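Local coordinates for protein D-alanyl transferase DltD (Enterococcus faecalis, PDB 6O93) that probably transfers D-alanine to lipoteichoic acid at the cell membrane, as part of cell-wall biogenesis in this Gram-positive bacterium, at residues Tyr218-Asn221 with Glu222-Leu226; Arg360-Asp363 with Glu364-Gln368; Glu208-Met211 with Lys212-Pro215; Ala84-Ile87 with His88-Asp92. One frame throughout, in Å; residues are numbered along the deposited sequence.

Interaction 1: Tyr218-Asn221 with Glu222-Leu226; sequences YNFN and ELDQL
Asn219 O accepts from Leu223 N at 2.9 Å, the first i to i+4 bond of helix 220-233, and the Phe220-Asp224 and Asn221-Gln225 pairs continue the ladder. Asn219 is the N-cap. Its OD1 takes the N-H of Glu222 at 2.8 Å, in the plane of the side-chain carbonyl and nearly straight at 165°. With CG anti to the backbone N (chi1 179°), the amide is carried forward over the first turn. The Glu222 side chain crosses that amide at about a right angle, and Asn219 OD1 also lies 3.4 Å from Glu222 CB. Leu223 CG lies 3.1 Å from Asn219 O. Leu223 CD1 goes on to the Tyr218 ring, which it meets obliquely, 3.5 Å from Tyr218 CD2. The Phe220 ring and the Asp224 carboxylate run side by side in the same direction, their planes 37° apart, with CE2 of Phe220 4.2 Å from OD2 of Asp224. Asp224 OD1 has its charged partner in Arg353, and Phe220 makes a cation-pi contact with Arg360. Both arginines belong to helix 352-367, whose Leu356 also touches Phe220, Leu223 and Asp224. Leu223 packs on Leu214 and Pro215 as well, joining this helix start to the preceding loop.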
ATOM      1  N   TYR A 218      16.879 -18.654  11.814  1.00 32.60           N
ATOM      2  CA  TYR A 218      15.589 -18.689  11.141  1.00 30.35           C
ATOM      3  C   TYR A 218      15.219 -20.119  10.767  1.00 29.60           C
ATOM      4  O   TYR A 218      16.018 -20.842  10.164  1.00 29.63           O
ATOM      5  CB  TYR A 218      15.625 -17.810   9.890  1.00 28.89           C
ATOM      6  CG  TYR A 218      14.375 -17.871   9.034  1.00 28.04           C
ATOM      7  CD1 TYR A 218      14.201 -18.876   8.088  1.00 28.01           C
ATOM      8  CD2 TYR A 218      13.379 -16.913   9.160  1.00 27.50           C
ATOM      9  CE1 TYR A 218      13.064 -18.930   7.303  1.00 28.40           C
ATOM     10  CE2 TYR A 218      12.239 -16.957   8.379  1.00 27.00           C
ATOM     11  CZ  TYR A 218      12.086 -17.967   7.452  1.00 28.04           C
ATOM     12  OH  TYR A 218      10.952 -18.011   6.673  1.00 28.18           O
ATOM     13  N   ASN A 219      14.004 -20.523  11.130  1.00 28.75           N
ATOM     14  CA  ASN A 219      13.418 -21.770  10.651  1.00 27.81           C
ATOM     15  C   ASN A 219      11.920 -21.548  10.539  1.00 26.59           C
ATOM     16  O   ASN A 219      11.264 -21.247  11.542  1.00 26.32           O
ATOM     17  CB  ASN A 219      13.724 -22.938  11.587  1.00 29.64           C
ATOM     18  CG  ASN A 219      13.100 -24.239  11.115  1.00 30.80           C
ATOM     19  OD1 ASN A 219      11.934 -24.518  11.396  1.00 30.87           O
ATOM     20  ND2 ASN A 219      13.875 -25.040  10.394  1.00 32.01           N
ATOM     21  N   PHE A 220      11.383 -21.686   9.325  1.00 30.45           N
ATOM     22  CA  PHE A 220       9.980 -21.361   9.092  1.00 29.93           C
ATOM     23  C   PHE A 220       9.061 -22.200   9.975  1.00 31.72           C
ATOM     24  O   PHE A 220       8.225 -21.660  10.709  1.00 30.99           O
ATOM     25  CB  PHE A 220       9.635 -21.561   7.616  1.00 29.66           C
ATOM     26  CG  PHE A 220       8.226 -21.185   7.273  1.00 29.48           C
ATOM     27  CD1 PHE A 220       7.907 -19.880   6.932  1.00 28.06           C
ATOM     28  CD2 PHE A 220       7.215 -22.132   7.298  1.00 30.47           C
ATOM     29  CE1 PHE A 220       6.605 -19.529   6.619  1.00 26.36           C
ATOM     30  CE2 PHE A 220       5.910 -21.785   6.987  1.00 29.94           C
ATOM     31  CZ  PHE A 220       5.608 -20.482   6.648  1.00 27.73           C
ATOM     32  N   ASN A 221       9.198 -23.527   9.914  1.00 34.15           N
ATOM     33  CA  ASN A 221       8.291 -24.397  10.657  1.00 36.07           C
ATOM     34  C   ASN A 221       8.329 -24.091  12.150  1.00 35.87           C
ATOM     35  O   ASN A 221       7.283 -24.067  12.812  1.00 36.45           O
ATOM     36  CB  ASN A 221       8.638 -25.861  10.394  1.00 39.17           C
ATOM     37  CG  ASN A 221       8.315 -26.288   8.973  1.00 40.14           C
ATOM     38  OD1 ASN A 221       7.472 -25.680   8.309  1.00 38.83           O
ATOM     39  ND2 ASN A 221       8.980 -27.335   8.501  1.00 41.47           N
ATOM     40  N   GLU A 222       9.521 -23.850  12.698  1.00 35.57           N
ATOM     41  CA  GLU A 222       9.621 -23.447  14.096  1.00 34.56           C
ATOM     42  C   GLU A 222       8.864 -22.146  14.336  1.00 33.10           C
ATOM     43  O   GLU A 222       8.102 -22.024  15.302  1.00 33.85           O
ATOM     44  CB  GLU A 222      11.091 -23.297  14.494  1.00 35.01           C
ATOM     45  CG  GLU A 222      11.316 -22.952  15.963  1.00 36.46           C
ATOM     46  CD  GLU A 222      12.777 -22.682  16.284  1.00 37.57           C
ATOM     47  OE1 GLU A 222      13.590 -22.586  15.339  1.00 36.42           O
ATOM     48  OE2 GLU A 222      13.113 -22.564  17.480  1.00 38.70           O
ATOM     49  N   LEU A 223       9.059 -21.163  13.455  1.00 30.91           N
ATOM     50  CA  LEU A 223       8.385 -19.878  13.607  1.00 30.57           C
ATOM     51  C   LEU A 223       6.875 -20.020  13.442  1.00 30.09           C
ATOM     52  O   LEU A 223       6.104 -19.378  14.167  1.00 29.26           O
ATOM     53  CB  LEU A 223       8.943 -18.876  12.596  1.00 29.24           C
ATOM     54  CG  LEU A 223      10.412 -18.495  12.795  1.00 29.10           C
ATOM     55  CD1 LEU A 223      10.973 -17.831  11.546  1.00 28.04           C
ATOM     56  CD2 LEU A 223      10.573 -17.581  14.000  1.00 29.37           C
ATOM     57  N   ASP A 224       6.434 -20.847  12.491  1.00 30.25           N
ATOM     58  CA  ASP A 224       5.002 -21.025  12.270  1.00 30.45           C
ATOM     59  C   ASP A 224       4.324 -21.565  13.522  1.00 32.55           C
ATOM     60  O   ASP A 224       3.258 -21.078  13.921  1.00 31.46           O
ATOM     61  CB  ASP A 224       4.767 -21.961  11.084  1.00 29.83           C
ATOM     62  CG  ASP A 224       3.414 -21.746  10.420  1.00 30.12           C
ATOM     63  OD1 ASP A 224       2.843 -20.645  10.557  1.00 28.11           O
ATOM     64  OD2 ASP A 224       2.919 -22.684   9.759  1.00 31.55           O
ATOM     65  N   GLN A 225       4.932 -22.570  14.159  1.00 36.10           N
ATOM     66  CA  GLN A 225       4.387 -23.104  15.402  1.00 40.49           C
ATOM     67  C   GLN A 225       4.443 -22.070  16.519  1.00 37.85           C
ATOM     68  O   GLN A 225       3.494 -21.942  17.303  1.00 38.40           O
ATOM     69  CB  GLN A 225       5.148 -24.367  15.805  1.00 46.99           C
ATOM     70  CG  GLN A 225       4.956 -25.539  14.852  1.00 52.14           C
ATOM     71  CD  GLN A 225       5.840 -26.724  15.199  1.00 58.56           C
ATOM     72  OE1 GLN A 225       6.904 -26.567  15.798  1.00 60.47           O
ATOM     73  NE2 GLN A 225       5.397 -27.921  14.823  1.00 61.50           N
ATOM     74  N   LEU A 226       5.547 -21.326  16.613  1.00 35.63           N
ATOM     75  CA  LEU A 226       5.664 -20.303  17.648  1.00 34.71           C
ATOM     76  C   LEU A 226       4.619 -19.210  17.458  1.00 33.15           C
ATOM     77  O   LEU A 226       4.079 -18.679  18.436  1.00 34.01           O
ATOM     78  CB  LEU A 226       7.072 -19.709  17.638  1.00 34.09           C
ATOM     79  CG  LEU A 226       7.362 -18.630  18.684  1.00 34.78           C
ATOM     80  CD1 LEU A 226       7.312 -19.216  20.086  1.00 37.59           C
ATOM     81  CD2 LEU A 226       8.709 -17.978  18.421  1.00 34.61           C
TER

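Interaction 2: Arg360-Asp363 with Glu364-Gln368; sequences RQVD and EFMKQ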
ATOM      1  N   ARG A 360       8.104 -14.953   4.029  1.00 23.21           N
ATOM      2  CA  ARG A 360       8.810 -15.978   3.266  1.00 23.98           C
ATOM      3  C   ARG A 360       8.752 -15.680   1.774  1.00 23.55           C
ATOM      4  O   ARG A 360       9.762 -15.799   1.069  1.00 23.41           O
ATOM      5  CB  ARG A 360       8.227 -17.359   3.559  1.00 24.79           C
ATOM      6  CG  ARG A 360       8.792 -18.454   2.666  1.00 26.22           C
ATOM      7  CD  ARG A 360       8.506 -19.846   3.206  1.00 28.22           C
ATOM      8  NE  ARG A 360       7.079 -20.151   3.252  1.00 28.46           N
ATOM      9  CZ  ARG A 360       6.580 -21.344   3.562  1.00 29.77           C
ATOM     10  NH1 ARG A 360       7.392 -22.351   3.851  1.00 31.19           N
ATOM     11  NH2 ARG A 360       5.268 -21.533   3.582  1.00 29.92           N
ATOM     12  N   GLN A 361       7.582 -15.283   1.275  1.00 23.29           N
ATOM     13  CA  GLN A 361       7.462 -14.955  -0.140  1.00 23.68           C
ATOM     14  C   GLN A 361       8.284 -13.721  -0.491  1.00 22.42           C
ATOM     15  O   GLN A 361       8.909 -13.671  -1.556  1.00 22.74           O
ATOM     16  CB  GLN A 361       5.992 -14.752  -0.506  1.00 24.98           C
ATOM     17  CG  GLN A 361       5.139 -15.990  -0.282  1.00 26.62           C
ATOM     18  CD  GLN A 361       5.682 -17.203  -1.009  1.00 29.52           C
ATOM     19  OE1 GLN A 361       6.076 -17.117  -2.172  1.00 30.85           O
ATOM     20  NE2 GLN A 361       5.726 -18.339  -0.319  1.00 30.23           N
ATOM     21  N   VAL A 362       8.302 -12.718   0.389  1.00 21.68           N
ATOM     22  CA  VAL A 362       9.121 -11.533   0.143  1.00 21.01           C
ATOM     23  C   VAL A 362      10.597 -11.911   0.110  1.00 21.87           C
ATOM     24  O   VAL A 362      11.338 -11.515  -0.797  1.00 20.96           O
ATOM     25  CB  VAL A 362       8.844 -10.450   1.201  1.00 19.85           C
ATOM     26  CG1 VAL A 362       9.883  -9.342   1.104  1.00 19.24           C
ATOM     27  CG2 VAL A 362       7.448  -9.881   1.034  1.00 19.68           C
ATOM     28  N   ASP A 363      11.046 -12.682   1.102  1.00 24.38           N
ATOM     29  CA  ASP A 363      12.456 -13.052   1.172  1.00 26.39           C
ATOM     30  C   ASP A 363      12.880 -13.838  -0.063  1.00 27.30           C
ATOM     31  O   ASP A 363      13.919 -13.552  -0.670  1.00 27.41           O
ATOM     32  CB  ASP A 363      12.724 -13.858   2.444  1.00 27.16           C
ATOM     33  CG  ASP A 363      14.194 -13.892   2.810  1.00 28.28           C
ATOM     34  OD1 ASP A 363      14.763 -12.809   3.057  1.00 28.32           O
ATOM     35  OD2 ASP A 363      14.779 -14.996   2.854  1.00 29.43           O
ATOM     36  N   GLU A 364      12.086 -14.839  -0.451  1.00 28.11           N
ATOM     37  CA  GLU A 364      12.384 -15.586  -1.668  1.00 29.57           C
ATOM     38  C   GLU A 364      12.399 -14.663  -2.878  1.00 27.43           C
ATOM     39  O   GLU A 364      13.250 -14.798  -3.766  1.00 26.80           O
ATOM     40  CB  GLU A 364      11.361 -16.707  -1.861  1.00 32.29           C
ATOM     41  CG  GLU A 364      11.420 -17.801  -0.799  1.00 35.94           C
ATOM     42  CD  GLU A 364      10.313 -18.831  -0.961  1.00 38.03           C
ATOM     43  OE1 GLU A 364       9.457 -18.650  -1.852  1.00 38.19           O
ATOM     44  OE2 GLU A 364      10.296 -19.820  -0.198  1.00 39.24           O
ATOM     45  N   PHE A 365      11.466 -13.709  -2.922  1.00 26.05           N
ATOM     46  CA  PHE A 365      11.403 -12.756  -4.025  1.00 24.19           C
ATOM     47  C   PHE A 365      12.652 -11.884  -4.075  1.00 24.10           C
ATOM     48  O   PHE A 365      13.162 -11.577  -5.160  1.00 23.96           O
ATOM     49  CB  PHE A 365      10.136 -11.910  -3.877  1.00 23.60           C
ATOM     50  CG  PHE A 365      10.132 -10.644  -4.685  1.00 24.39           C
ATOM     51  CD1 PHE A 365       9.959 -10.679  -6.058  1.00 25.03           C
ATOM     52  CD2 PHE A 365      10.260  -9.414  -4.062  1.00 23.56           C
ATOM     53  CE1 PHE A 365       9.937  -9.506  -6.797  1.00 25.18           C
ATOM     54  CE2 PHE A 365      10.238  -8.239  -4.794  1.00 23.04           C
ATOM     55  CZ  PHE A 365      10.077  -8.286  -6.162  1.00 23.71           C
ATOM     56  N   MET A 366      13.169 -11.487  -2.911  1.00 23.97           N
ATOM     57  CA  MET A 366      14.356 -10.639  -2.878  1.00 25.68           C
ATOM     58  C   MET A 366      15.600 -11.389  -3.337  1.00 29.81           C
ATOM     59  O   MET A 366      16.552 -10.766  -3.819  1.00 28.76           O
ATOM     60  CB  MET A 366      14.564 -10.086  -1.469  1.00 24.70           C
ATOM     61  CG  MET A 366      13.497  -9.093  -1.037  1.00 23.19           C
ATOM     62  SD  MET A 366      13.384  -7.667  -2.139  1.00 22.83           S
ATOM     63  CE  MET A 366      15.034  -6.991  -1.976  1.00 23.33           C
ATOM     64  N   LYS A 367      15.615 -12.712  -3.196  1.00 34.38           N
ATOM     65  CA  LYS A 367      16.732 -13.517  -3.663  1.00 39.40           C
ATOM     66  C   LYS A 367      16.609 -13.906  -5.132  1.00 42.17           C
ATOM     67  O   LYS A 367      17.596 -14.369  -5.715  1.00 44.19           O
ATOM     68  CB  LYS A 367      16.859 -14.782  -2.808  1.00 41.76           C
ATOM     69  CG  LYS A 367      17.123 -14.498  -1.337  1.00 43.56           C
ATOM     70  CD  LYS A 367      17.160 -15.775  -0.515  1.00 45.57           C
ATOM     71  CE  LYS A 367      17.424 -15.483   0.952  1.00 46.78           C
ATOM     72  NZ  LYS A 367      17.426 -16.724   1.774  1.00 48.78           N
ATOM     73  N   GLN A 368      15.439 -13.735  -5.739  1.00 61.85           N
ATOM     74  CA  GLN A 368      15.293 -14.036  -7.154  1.00 63.50           C
ATOM     75  C   GLN A 368      16.288 -13.202  -7.959  1.00 68.25           C
ATOM     76  O   GLN A 368      16.516 -12.029  -7.638  1.00 67.29           O
ATOM     77  CB  GLN A 368      13.864 -13.754  -7.625  1.00 59.49           C
ATOM     78  CG  GLN A 368      12.824 -14.725  -7.073  1.00 58.03           C
ATOM     79  CD  GLN A 368      11.398 -14.371  -7.480  1.00 54.93           C
ATOM     80  OE1 GLN A 368      11.174 -13.524  -8.348  1.00 53.34           O
ATOM     81  NE2 GLN A 368      10.428 -15.020  -6.846  1.00 53.67           N
TER
HETATM   82  O   HOH W   1       8.324 -17.690  -3.962  1.00 39.54           O
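Asp363 has CG anti to its own N (chi1 -162°), which sets its carboxylate on the side where Lys367 arrives. Lys367 has CG beside the backbone N (chi1 -61°) and then runs fully extended, and this brings NZ back along the helix to the carboxylate. CE and NZ of Lys367 both come to 3.3 Å from Asp363 OD2, the lysine passing at a slant. The NZ contact is a salt bridge with a weak hydrogen bond. The other oxygen, OD1 of Asp363, is bonded to Tyr68 OH, which should help to fix the rotation of the carboxylate.

One turn earlier, Arg360 and Glu364 lie side by side and point the same way. They touch through Arg360 CG, 3.5 Å from Glu364 OE2. The guanidinium is further off, with Arg360 NE 4.7 Å from that oxygen, and is directed to the helix 220-233 side. The Gln361 amide stands 79° from the Glu364 carboxylate. A water lies within bonding distance of both, 2.9 Å from Gln361 OE1 and 2.6 Å from Glu364 OE1.

Val362, Phe365 and Met366 form the inner face and pack on strands 40-44 and 289-294. The polar i, i+4 pairs and this apolar stripe make an amphipathic helix covering the parallel sheet, as in the alpha/beta fold of SGNH hydrolases.

Interaction 3: Glu208-Met211 with Lys212-Pro215; sequences EKDM and KQLP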
ATOM      1  N   GLU A 208      12.848  -4.099  18.483  1.00 35.18           N
ATOM      2  CA  GLU A 208      13.852  -4.659  19.380  1.00 39.91           C
ATOM      3  C   GLU A 208      13.215  -5.442  20.519  1.00 40.94           C
ATOM      4  O   GLU A 208      13.843  -6.360  21.060  1.00 42.30           O
ATOM      5  CB  GLU A 208      14.743  -3.539  19.915  1.00 44.39           C
ATOM      6  CG  GLU A 208      15.608  -2.902  18.831  1.00 46.94           C
ATOM      7  CD  GLU A 208      16.329  -1.655  19.300  1.00 50.60           C
ATOM      8  OE1 GLU A 208      16.287  -1.359  20.513  1.00 52.96           O
ATOM      9  OE2 GLU A 208      16.934  -0.971  18.448  1.00 50.73           O
ATOM     10  N   LYS A 209      11.975  -5.113  20.883  1.00 39.54           N
ATOM     11  CA  LYS A 209      11.280  -5.892  21.901  1.00 40.18           C
ATOM     12  C   LYS A 209      10.849  -7.244  21.346  1.00 37.08           C
ATOM     13  O   LYS A 209      11.046  -8.284  21.988  1.00 36.80           O
ATOM     14  CB  LYS A 209      10.072  -5.115  22.429  1.00 42.42           C
ATOM     15  CG  LYS A 209       9.289  -5.848  23.511  1.00 46.28           C
ATOM     16  CD  LYS A 209       8.093  -5.039  23.994  1.00 48.89           C
ATOM     17  CE  LYS A 209       7.343  -5.769  25.101  1.00 52.47           C
ATOM     18  NZ  LYS A 209       6.178  -4.989  25.609  1.00 54.40           N
ATOM     19  N   ASP A 210      10.268  -7.249  20.143  1.00 33.79           N
ATOM     20  CA  ASP A 210       9.781  -8.494  19.559  1.00 32.24           C
ATOM     21  C   ASP A 210      10.924  -9.395  19.110  1.00 31.84           C
ATOM     22  O   ASP A 210      10.753 -10.617  19.043  1.00 32.24           O
ATOM     23  CB  ASP A 210       8.852  -8.191  18.383  1.00 29.92           C
ATOM     24  CG  ASP A 210       7.590  -7.469  18.808  1.00 29.31           C
ATOM     25  OD1 ASP A 210       7.382  -7.306  20.030  1.00 30.52           O
ATOM     26  OD2 ASP A 210       6.808  -7.061  17.924  1.00 27.86           O
ATOM     27  N   MET A 211      12.089  -8.820  18.799  1.00 31.92           N
ATOM     28  CA  MET A 211      13.242  -9.637  18.437  1.00 33.67           C
ATOM     29  C   MET A 211      13.595 -10.626  19.540  1.00 35.19           C
ATOM     30  O   MET A 211      14.074 -11.729  19.255  1.00 34.29           O
ATOM     31  CB  MET A 211      14.445  -8.745  18.127  1.00 34.96           C
ATOM     32  CG  MET A 211      14.455  -8.188  16.713  1.00 35.09           C
ATOM     33  SD  MET A 211      15.746  -6.958  16.442  1.00 36.45           S
ATOM     34  CE  MET A 211      17.208  -7.868  16.925  1.00 39.26           C
ATOM     35  N   LYS A 212      13.364 -10.253  20.801  1.00 36.97           N
ATOM     36  CA  LYS A 212      13.664 -11.130  21.927  1.00 39.17           C
ATOM     37  C   LYS A 212      12.771 -12.364  21.970  1.00 39.41           C
ATOM     38  O   LYS A 212      13.060 -13.288  22.738  1.00 40.56           O
ATOM     39  CB  LYS A 212      13.532 -10.353  23.237  1.00 41.59           C
ATOM     40  CG  LYS A 212      14.466  -9.152  23.336  1.00 43.15           C
ATOM     41  CD  LYS A 212      14.272  -8.389  24.637  1.00 46.30           C
ATOM     42  CE  LYS A 212      15.236  -7.217  24.737  1.00 48.68           C
ATOM     43  NZ  LYS A 212      14.986  -6.384  25.947  1.00 51.72           N
ATOM     44  N   GLN A 213      11.702 -12.403  21.175  1.00 38.52           N
ATOM     45  CA  GLN A 213      10.823 -13.561  21.114  1.00 39.02           C
ATOM     46  C   GLN A 213      11.252 -14.581  20.069  1.00 37.14           C
ATOM     47  O   GLN A 213      10.746 -15.707  20.080  1.00 37.95           O
ATOM     48  CB  GLN A 213       9.385 -13.120  20.813  1.00 39.35           C
ATOM     49  CG  GLN A 213       8.746 -12.261  21.889  1.00 41.76           C
ATOM     50  CD  GLN A 213       7.353 -11.794  21.506  1.00 43.16           C
ATOM     51  OE1 GLN A 213       7.094 -11.453  20.353  1.00 41.98           O
ATOM     52  NE2 GLN A 213       6.446 -11.785  22.476  1.00 45.95           N
ATOM     53  N   LEU A 214      12.166 -14.220  19.175  1.00 35.58           N
ATOM     54  CA  LEU A 214      12.514 -15.058  18.041  1.00 34.14           C
ATOM     55  C   LEU A 214      13.764 -15.883  18.330  1.00 33.37           C
ATOM     56  O   LEU A 214      14.660 -15.435  19.053  1.00 34.49           O
ATOM     57  CB  LEU A 214      12.757 -14.196  16.799  1.00 33.24           C
ATOM     58  CG  LEU A 214      11.549 -13.407  16.293  1.00 32.66           C
ATOM     59  CD1 LEU A 214      12.008 -12.309  15.352  1.00 31.60           C
ATOM     60  CD2 LEU A 214      10.555 -14.329  15.599  1.00 32.30           C
ATOM     61  N   PRO A 215      13.860 -17.090  17.775  1.00 30.80           N
ATOM     62  CA  PRO A 215      15.084 -17.879  17.944  1.00 32.22           C
ATOM     63  C   PRO A 215      16.266 -17.236  17.232  1.00 33.41           C
ATOM     64  O   PRO A 215      16.119 -16.366  16.372  1.00 32.70           O
ATOM     65  CB  PRO A 215      14.726 -19.235  17.325  1.00 31.46           C
ATOM     66  CG  PRO A 215      13.616 -18.947  16.386  1.00 29.35           C
ATOM     67  CD  PRO A 215      12.845 -17.810  16.989  1.00 28.99           C
TER
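Asp210 and Gln213 lie side by side and point the same way, with the carboxylate and amide planes only 20° apart. The two flat groups approach loosely: Asp210 OD1 is 4.2 Å from Gln213 OE1. What ties these residues is the backbone, where Gln213 N donates to Asp210 O at 2.9 Å. Two similar bonds flank it, from Lys212 N to Lys209 O and from Leu214 N to Met211 O. All three join residues i and i+3, so the chain winds more tightly here than in an alpha helix. The Asp210 side chain also touches Val59 of helix 57-63, and that of Gln213 touches Ile230 of helix 220-233.

Lys212 turns back along the preceding turn. Its CG sits beside the backbone N (chi1 -60°) and the rest of the chain is extended, which lays the methylenes over backbone carbonyls. Lys212 CB is 3.5 Å from Lys209 O, and Lys212 CG is 3.7 Å from Glu208 O. The contact is therefore made by the aliphatic part of the lysine.

Leu214 has its CB directed toward the helix, 3.7 Å from Met211 O. Its side chain is buried against Leu60 and Lys63 of helix 57-63 and against Ala54 and Tyr64. Met211 leans on Glu62 of helix 57-63.

Met211 to Leu214 form a type I beta turn, closed by the 3.1 Å bond between Leu214 N and Met211 O. The turn is part of the run of i to i+3 bonds that leads helix 204-211 into the connection to helix 220-233.

Interaction 4: Ala84-Ile87 with His88-Asp92; sequences AMVI and HSMGD
Val86 and Met90 meet at the C-terminal end of helix 80-90, a helix packed against the parallel sheet of this alpha/beta fold. Their side chains run side by side in the same direction, with Val86 CG1 in ordinary van der Waals contact with Met90 CE at 4.2 Å. Phe44 of strand 40-44 touches both, and also Ile87. The tight side of the helix is this group of buried side chains gathered on Phe44. Ile87 and Ala84 extend it toward helix 272-285.

On another side sits His88, which is only partly buried. Its sulfur-aromatic contact with Met85 is loose and oblique: the SD of Met85 is 5.4 Å from the centre of the His88 ring. The ring is held mainly by residues outside this helix, through a hydrogen bond from ND1 to Gln282 and an edge-to-face contact with Trp130.

Toward the helix end the backbone pattern changes. His88 N and Ser89 N make regular i to i+4 bonds to Ala84 O and Met85 O. Met90 N then bonds at 3.0 Å to Ile87 O, three residues back, and only weakly to Val86 O. Gly91 leaves the helix with positive phi. Val86 O gains a second donor from Ser89, whose OG is also bonded to Lys31. With chi1 at 68°, that hydroxyl folds back onto its own helix, and Ser89 OG donates to Val86 O at 2.7 Å.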
ATOM      1  N   ALA A  84       0.035   5.589  -6.402  1.00 16.45           N
ATOM      2  CA  ALA A  84       0.557   5.861  -7.738  1.00 17.17           C
ATOM      3  C   ALA A  84       1.380   7.144  -7.753  1.00 16.30           C
ATOM      4  O   ALA A  84       2.414   7.222  -8.426  1.00 16.74           O
ATOM      5  CB  ALA A  84      -0.592   5.943  -8.744  1.00 16.84           C
ATOM      6  N   MET A  85       0.945   8.160  -7.006  1.00 15.53           N
ATOM      7  CA  MET A  85       1.700   9.404  -6.938  1.00 16.52           C
ATOM      8  C   MET A  85       2.930   9.264  -6.050  1.00 14.84           C
ATOM      9  O   MET A  85       3.961   9.891  -6.322  1.00 14.40           O
ATOM     10  CB  MET A  85       0.801  10.535  -6.431  1.00 18.89           C
ATOM     11  CG  MET A  85       1.418  11.922  -6.554  1.00 23.92           C
ATOM     12  SD  MET A  85       1.757  12.406  -8.266  1.00 28.69           S
ATOM     13  CE  MET A  85       0.096  12.459  -8.942  1.00 28.10           C
ATOM     14  N   VAL A  86       2.842   8.450  -4.997  1.00 13.42           N
ATOM     15  CA  VAL A  86       4.018   8.140  -4.187  1.00 13.36           C
ATOM     16  C   VAL A  86       5.089   7.489  -5.050  1.00 14.50           C
ATOM     17  O   VAL A  86       6.271   7.849  -4.986  1.00 14.63           O
ATOM     18  CB  VAL A  86       3.626   7.236  -3.003  1.00 13.41           C
ATOM     19  CG1 VAL A  86       4.868   6.721  -2.281  1.00 13.52           C
ATOM     20  CG2 VAL A  86       2.713   7.980  -2.042  1.00 11.68           C
ATOM     21  N   ILE A  87       4.688   6.517  -5.872  1.00 16.03           N
ATOM     22  CA  ILE A  87       5.638   5.824  -6.739  1.00 16.92           C
ATOM     23  C   ILE A  87       6.236   6.792  -7.751  1.00 17.52           C
ATOM     24  O   ILE A  87       7.456   6.845  -7.943  1.00 18.48           O
ATOM     25  CB  ILE A  87       4.952   4.637  -7.439  1.00 17.05           C
ATOM     26  CG1 ILE A  87       4.543   3.580  -6.412  1.00 17.25           C
ATOM     27  CG2 ILE A  87       5.872   4.039  -8.494  1.00 17.51           C
ATOM     28  CD1 ILE A  87       3.528   2.580  -6.929  1.00 17.15           C
ATOM     29  N   HIS A  88       5.380   7.570  -8.419  1.00 16.98           N
ATOM     30  CA  HIS A  88       5.870   8.510  -9.422  1.00 17.72           C
ATOM     31  C   HIS A  88       6.866   9.493  -8.820  1.00 16.81           C
ATOM     32  O   HIS A  88       7.869   9.840  -9.455  1.00 17.30           O
ATOM     33  CB  HIS A  88       4.699   9.261 -10.057  1.00 18.87           C
ATOM     34  CG  HIS A  88       5.116  10.248 -11.102  1.00 20.15           C
ATOM     35  ND1 HIS A  88       5.236   9.914 -12.435  1.00 20.87           N
ATOM     36  CD2 HIS A  88       5.458  11.554 -11.009  1.00 20.53           C
ATOM     37  CE1 HIS A  88       5.626  10.975 -13.119  1.00 21.26           C
ATOM     38  NE2 HIS A  88       5.768  11.983 -12.277  1.00 21.36           N
ATOM     39  N   SER A  89       6.612   9.949  -7.592  1.00 17.10           N
ATOM     40  CA  SER A  89       7.475  10.945  -6.971  1.00 17.60           C
ATOM     41  C   SER A  89       8.853  10.394  -6.635  1.00 18.78           C
ATOM     42  O   SER A  89       9.779  11.178  -6.411  1.00 17.84           O
ATOM     43  CB  SER A  89       6.820  11.497  -5.703  1.00 16.05           C
ATOM     44  OG  SER A  89       6.756  10.510  -4.692  1.00 15.18           O
ATOM     45  N   MET A  90       9.010   9.069  -6.593  1.00 20.09           N
ATOM     46  CA  MET A  90      10.327   8.497  -6.334  1.00 21.68           C
ATOM     47  C   MET A  90      11.251   8.654  -7.533  1.00 25.16           C
ATOM     48  O   MET A  90      12.476   8.682  -7.368  1.00 26.42           O
ATOM     49  CB  MET A  90      10.193   7.022  -5.957  1.00 20.68           C
ATOM     50  CG  MET A  90       9.545   6.799  -4.607  1.00 19.76           C
ATOM     51  SD  MET A  90       9.359   5.058  -4.197  1.00 20.17           S
ATOM     52  CE  MET A  90       8.731   5.186  -2.525  1.00 19.87           C
ATOM     53  N   GLY A  91      10.692   8.761  -8.735  1.00 27.50           N
ATOM     54  CA  GLY A  91      11.516   8.953  -9.915  1.00 29.57           C
ATOM     55  C   GLY A  91      12.508   7.822 -10.091  1.00 30.49           C
ATOM     56  O   GLY A  91      12.187   6.643  -9.906  1.00 29.09           O
ATOM     57  N   ASP A  92      13.741   8.184 -10.448  1.00 33.60           N
ATOM     58  CA  ASP A  92      14.780   7.188 -10.673  1.00 35.48           C
ATOM     59  C   ASP A  92      15.215   6.485  -9.394  1.00 30.38           C
ATOM     60  O   ASP A  92      15.961   5.506  -9.476  1.00 31.80           O
ATOM     61  CB  ASP A  92      15.989   7.843 -11.342  1.00 42.23           C
ATOM     62  CG  ASP A  92      15.685   8.327 -12.747  1.00 46.66           C
ATOM     63  OD1 ASP A  92      14.875   7.675 -13.440  1.00 47.33           O
ATOM     64  OD2 ASP A  92      16.254   9.359 -13.160  1.00 48.97           O
TER

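Overall arrangement
Interactions 1, 2 and 3 form a connected group. Interactions 3 and 1 follow each other in the chain, with centres 13 Å apart, and pack directly: Leu226 CD2 is 3.5 Å from Gln213 O. Interaction 1 also touches interaction 2, their centres 17 Å apart. Interactions 2 and 3 do not meet, and their nearest atoms are about 12 Å apart. Interaction 4 stands apart, across the chain's centre from interaction 1, their centres about 36 Å apart. Its centre is about 23 Å from that of interaction 2, and both helices pack on strand 40-44. A sodium ion is bound by Ser46, Glu48 and Ser104. Nearby Ser47, with His349 and Asp346, has triad-like geometry, consistent with an SGNH-type active site.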